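Local coordinates for protein mannan endo-1,4-beta-mannosidase (Mytilus edulis, PDB 2C0H) that hydrolyses internal beta-1,4-mannosidic linkages in mannans, cutting mannotetraose and longer oligosaccharides but leaving mannobiose and mannotriose intact, at residues Gly171-Glu176 with Asp180-Ser185; Lys229-Thr232 with His238-Tyr241. The protein carries 3 engineered substitutions. All blocks are in the same frame, centred on the assembly; numbering follows the deposited sequence.

Contact 1: residues Gly171-Glu176 with Asp180-Ser185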
loop_
_atom_site.group_PDB
_atom_site.type_symbol
_atom_site.label_atom_id
_atom_site.label_comp_id
_atom_site.label_asym_id
_atom_site.label_seq_id
_atom_site.Cartn_x
_atom_site.Cartn_y
_atom_site.Cartn_z
ATOM N N GLY A 171 17.085 16.808 -2.537
ATOM C CA GLY A 171 17.995 17.935 -2.378
ATOM C C GLY A 171 17.395 19.305 -2.622
ATOM O O GLY A 171 18.128 20.294 -2.742
ATOM N N GLU A 172 16.070 19.379 -2.679
ATOM C CA GLU A 172 15.390 20.630 -3.004
ATOM C C GLU A 172 15.022 21.397 -1.741
ATOM O O GLU A 172 14.449 20.834 -0.817
ATOM C CB GLU A 172 14.129 20.368 -3.829
ATOM C CG GLU A 172 14.396 19.758 -5.194
ATOM C CD GLU A 172 13.682 20.494 -6.327
ATOM O OE1 GLU A 172 14.386 21.076 -7.188
ATOM O OE2 GLU A 172 12.425 20.498 -6.360
ATOM N N SER A 173 15.359 22.685 -1.712
ATOM C CA SER A 173 14.932 23.576 -0.639
ATOM C C SER A 173 13.488 24.023 -0.854
ATOM O O SER A 173 13.028 24.108 -1.986
ATOM C CB SER A 173 15.836 24.810 -0.583
ATOM O OG SER A 173 17.153 24.442 -0.218
ATOM N N SER A 174 12.783 24.307 0.238
ATOM C CA SER A 174 11.431 24.863 0.165
ATOM C C SER A 174 11.138 25.743 1.371
ATOM O O SER A 174 11.638 25.488 2.465
ATOM C CB SER A 174 10.391 23.741 0.094
ATOM O OG SER A 174 9.063 24.254 0.113
ATOM N N SER A 175 10.312 26.768 1.155
ATOM C CA SER A 175 9.775 27.596 2.241
ATOM C C SER A 175 8.733 26.844 3.072
ATOM O O SER A 175 8.505 27.182 4.240
ATOM C CB SER A 175 9.154 28.878 1.677
ATOM O OG SER A 175 10.128 29.644 0.987
ATOM N N GLU A 176 8.092 25.843 2.464
ATOM C CA GLU A 176 7.217 24.915 3.177
ATOM C C GLU A 176 8.076 23.732 3.606
ATOM O O GLU A 176 8.564 22.992 2.752
ATOM C CB GLU A 176 6.070 24.437 2.275
ATOM C CG GLU A 176 5.147 23.388 2.913
ATOM C CD GLU A 176 4.390 23.915 4.125
ATOM O OE1 GLU A 176 3.800 25.011 4.023
ATOM O OE2 GLU A 176 4.372 23.230 5.171
ATOM N N ASP A 180 10.380 20.245 1.542
ATOM C CA ASP A 180 11.837 20.338 1.488
ATOM C C ASP A 180 12.394 18.916 1.436
ATOM O O ASP A 180 12.023 18.087 2.262
ATOM C CB ASP A 180 12.347 21.091 2.733
ATOM C CG ASP A 180 13.815 21.491 2.638
ATOM O OD1 ASP A 180 14.105 22.709 2.550
ATOM O OD2 ASP A 180 14.688 20.600 2.690
ATOM N N THR A 181 13.262 18.621 0.471
ATOM C CA THR A 181 13.804 17.265 0.338
ATOM C C THR A 181 15.323 17.208 0.541
ATOM O O THR A 181 15.965 16.247 0.112
ATOM C CB THR A 181 13.428 16.630 -1.025
ATOM O OG1 THR A 181 13.957 17.418 -2.097
ATOM C CG2 THR A 181 11.918 16.524 -1.182
ATOM N N ARG A 182 15.895 18.207 1.214
ATOM C CA ARG A 182 17.350 18.220 1.472
ATOM C C ARG A 182 17.770 17.030 2.316
ATOM O O ARG A 182 18.866 16.490 2.135
ATOM C CB ARG A 182 17.812 19.534 2.117
ATOM C CG ARG A 182 17.843 20.686 1.141
ATOM C CD ARG A 182 18.341 21.960 1.775
ATOM N NE ARG A 182 17.400 22.483 2.766
ATOM C CZ ARG A 182 17.550 22.410 4.091
ATOM N NH1 ARG A 182 18.611 21.824 4.644
ATOM N NH2 ARG A 182 16.619 22.934 4.880
ATOM N N HIS A 183 16.880 16.605 3.205
ATOM C CA HIS A 183 17.144 15.450 4.060
ATOM C C HIS A 183 17.185 14.129 3.302
ATOM O O HIS A 183 17.653 13.133 3.860
ATOM C CB HIS A 183 16.130 15.358 5.202
ATOM C CG HIS A 183 14.746 15.011 4.761
ATOM N ND1 HIS A 183 13.934 15.904 4.097
ATOM C CD2 HIS A 183 14.032 13.867 4.874
ATOM C CE1 HIS A 183 12.779 15.329 3.825
ATOM N NE2 HIS A 183 12.812 14.091 4.285
ATOM N N LEU A 184 16.685 14.105 2.061
ATOM C CA LEU A 184 16.727 12.889 1.224
ATOM C C LEU A 184 17.995 12.812 0.374
ATOM O O LEU A 184 18.245 11.795 -0.280
ATOM C CB LEU A 184 15.496 12.804 0.310
ATOM C CG LEU A 184 14.116 12.798 0.989
ATOM C CD1 LEU A 184 12.983 12.638 -0.040
ATOM C CD2 LEU A 184 14.022 11.714 2.062
ATOM N N SER A 185 18.784 13.880 0.355
ATOM C CA SER A 185 20.100 13.849 -0.293
ATOM C C SER A 185 20.986 12.762 0.330
ATOM O O SER A 185 21.104 12.685 1.543
ATOM C CB SER A 185 20.785 15.211 -0.199
ATOM O OG SER A 185 20.141 16.154 -1.035
#
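The carbonyl oxygen of Thr181 is gripped by two backbone amides that reach it from opposite faces of its plane: Gly171 N across the contact, 2.9 Å from Thr181 O, and Leu184 N, which closes the 3-10 turn of 182-184. Thr181 also gives its own amide away, Thr181 N lying 2.8 Å from Glu172 O. Its hydroxyl completes the set. With chi1 at 60°, OG1 stands between the backbone N and the carbonyl carbon, where Glu172 N donates to Thr181 OG1 at 2.9 Å; the same oxygen is hydrogen-bonded to Lys169 O, so the side chain ties into the chain just ahead of Gly171. The Glu172 and Thr181 side chains run side by side in the same direction, CB of Glu172 3.4 Å from OG1 of Thr181.

Asp180 divides its carboxylate between the two segments. Ser174 N meets Asp180 OD1 at 3.1 Å from above the carboxylate plane, while Asp180 OD2 accepts from Arg182 N on its anti side, the donor tilted 32° out of the carboxylate plane. The guanidinium of Arg182 adds a salt bridge, NE to Asp180 OD2 3.3 Å, with weak bonds from NE and NH2 to OD1; these bonds probably keep Asp180 ionised. Ser173 OG comes in obliquely, 3.4 Å from Arg182 CD. Within 171-176, Ser174 OG donates to Glu176 O.

The bond from Asp180 OD2 to the amide two residues on defines an Asx turn, which leads into the 3-10 turn within the long loop between strand 155-162 and helix 198-215 of the TIM barrel.

Contact 2: residues Lys229-Thr232 with His238-Tyr241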
loop_
_atom_site.group_PDB
_atom_site.type_symbol
_atom_site.label_atom_id
_atom_site.label_comp_id
_atom_site.label_asym_id
_atom_site.label_seq_id
_atom_site.Cartn_x
_atom_site.Cartn_y
_atom_site.Cartn_z
ATOM N N LYS A 229 12.437 7.896 6.238
ATOM C CA LYS A 229 12.889 9.280 6.012
ATOM C C LYS A 229 11.869 10.183 5.322
ATOM O O LYS A 229 11.986 11.401 5.423
ATOM C CB LYS A 229 14.203 9.310 5.221
ATOM C CG LYS A 229 15.385 8.869 6.047
ATOM C CD LYS A 229 16.669 8.883 5.262
ATOM C CE LYS A 229 17.850 8.569 6.169
ATOM N NZ LYS A 229 19.135 8.516 5.407
ATOM N N ALA A 230 10.888 9.592 4.651
ATOM C CA ALA A 230 9.823 10.344 3.988
ATOM C C ALA A 230 8.472 10.250 4.727
ATOM O O ALA A 230 7.451 10.735 4.225
ATOM C CB ALA A 230 9.688 9.867 2.555
ATOM N N ASP A 231 8.458 9.624 5.908
ATOM C CA ASP A 231 7.196 9.253 6.584
ATOM C C ASP A 231 7.152 9.622 8.079
ATOM O O ASP A 231 6.301 9.114 8.810
ATOM C CB ASP A 231 6.907 7.738 6.397
ATOM C CG ASP A 231 5.410 7.417 6.290
ATOM O OD1 ASP A 231 4.653 7.659 7.256
ATOM O OD2 ASP A 231 4.974 6.887 5.241
ATOM N N THR A 232 8.034 10.519 8.523
ATOM C CA THR A 232 8.015 11.023 9.912
ATOM C C THR A 232 8.573 12.440 10.002
ATOM O O THR A 232 9.500 12.800 9.267
ATOM C CB THR A 232 8.795 10.095 10.900
ATOM O OG1 THR A 232 8.674 10.601 12.236
ATOM C CG2 THR A 232 10.270 9.993 10.557
ATOM N N HIS A 238 11.077 14.637 7.364
ATOM C CA HIS A 238 9.760 15.222 7.121
ATOM C C HIS A 238 8.784 14.165 6.612
ATOM O O HIS A 238 9.161 13.281 5.845
ATOM C CB HIS A 238 9.856 16.359 6.105
ATOM C CG HIS A 238 10.625 17.545 6.596
ATOM N ND1 HIS A 238 10.220 18.297 7.678
ATOM C CD2 HIS A 238 11.768 18.114 6.149
ATOM C CE1 HIS A 238 11.082 19.279 7.876
ATOM N NE2 HIS A 238 12.034 19.187 6.964
ATOM N N ASN A 239 7.529 14.247 7.049
ATOM C CA ASN A 239 6.480 13.333 6.593
ATOM C C ASN A 239 5.735 13.909 5.387
ATOM O O ASN A 239 4.943 14.818 5.540
ATOM C CB ASN A 239 5.491 13.042 7.739
ATOM C CG ASN A 239 4.464 11.944 7.408
ATOM O OD1 ASN A 239 4.440 11.361 6.321
ATOM N ND2 ASN A 239 3.594 11.670 8.376
ATOM N N LEU A 240 5.986 13.350 4.209
ATOM C CA LEU A 240 5.282 13.739 2.978
ATOM C C LEU A 240 3.789 13.425 2.968
ATOM O O LEU A 240 3.060 13.974 2.130
ATOM C CB LEU A 240 5.892 13.030 1.766
ATOM C CG LEU A 240 7.333 13.326 1.366
ATOM C CD1 LEU A 240 7.796 12.388 0.255
ATOM C CD2 LEU A 240 7.465 14.764 0.914
ATOM N N TYR A 241 3.332 12.524 3.842
ATOM C CA TYR A 241 1.964 11.982 3.767
ATOM C C TYR A 241 1.053 12.391 4.910
ATOM O O TYR A 241 -0.025 11.829 5.043
ATOM C CB TYR A 241 2.029 10.453 3.640
ATOM C CG TYR A 241 2.968 10.050 2.537
ATOM C CD1 TYR A 241 2.662 10.321 1.214
ATOM C CD2 TYR A 241 4.185 9.446 2.821
ATOM C CE1 TYR A 241 3.538 9.979 0.197
ATOM C CE2 TYR A 241 5.057 9.099 1.814
ATOM C CZ TYR A 241 4.736 9.361 0.513
ATOM O OH TYR A 241 5.613 9.012 -0.497
#
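Ala230 and Leu240 join the two backbones through one hydrogen bond, Leu240 N to Ala230 O at 3.0 Å, while Asp231 and Asn239 draw to within 4.1 Å of each other, CA to CA. Next to this bond, His238 O faces the 229-232 backbone and receives a CA-H...O contact from Ala230 CA.

An apolar touch accompanies the backbone bond: the methyl CB of Ala230 meets one branch of Leu240, CD1, at 3.9 Å. Asp231 and Asn239 lie side by side and point the same way, their carboxylate and amide planes 29° apart. The Asn239 amide packs along the backbone of Asp231, OD1 3.5 Å from Asp231 CA. Its CG is anti to the backbone N (chi1 -172°), and OD1 accepts from Tyr241 N at 3.0 Å; this bond holds the amide's rotation.

Tyr241 crosses Asp231 at about a right angle, its CD2 coming 3.6 Å from Asp231 OD2 at an oblique slant. CB of Leu240 sits over the centre of one ring face, 3.9 Å above the plane, and the phenol OH is hydrogen-bonded to Glu165 OE2. Thr232 OG1 is hydrogen-bonded to Ala234 N within the same loop and to Phe284 O outside it, while Asn239 N is hydrogen-bonded to Asp233 OD1.

The Asn239-Tyr241 bond forms an Asx turn inside the loop that links strand 221-225 to helix 243-250; the contact itself is buried. Here a beta-alpha connection of the glycoside hydrolase family 5 TIM barrel packs beside Trp226, a probable substrate-binding residue.

Contacts 1 and 2 belong to successive beta-alpha loops, one after strand 155-162 and the next after strand 221-225, and their centres are 12 Å apart. They meet at His183, whose NE2 makes a weak hydrogen bond to Lys229 O, 3.0 Å away, and whose ring packs edge-to-face with that of His238. Leu184 CD2 also reaches to 3.9 Å from Lys229 O. Contact 2 is buried and near the catalytic centre: the Tyr241 side chain is about 7 Å from that of Glu163, the probable proton donor, and Ala230 about 4 Å from Trp226. Contact 1 lies farther out, its centre about 25 Å from that of the chain against 15 Å for contact 2, with Thr181 about 9 Å from Trp226, side chain to side chain.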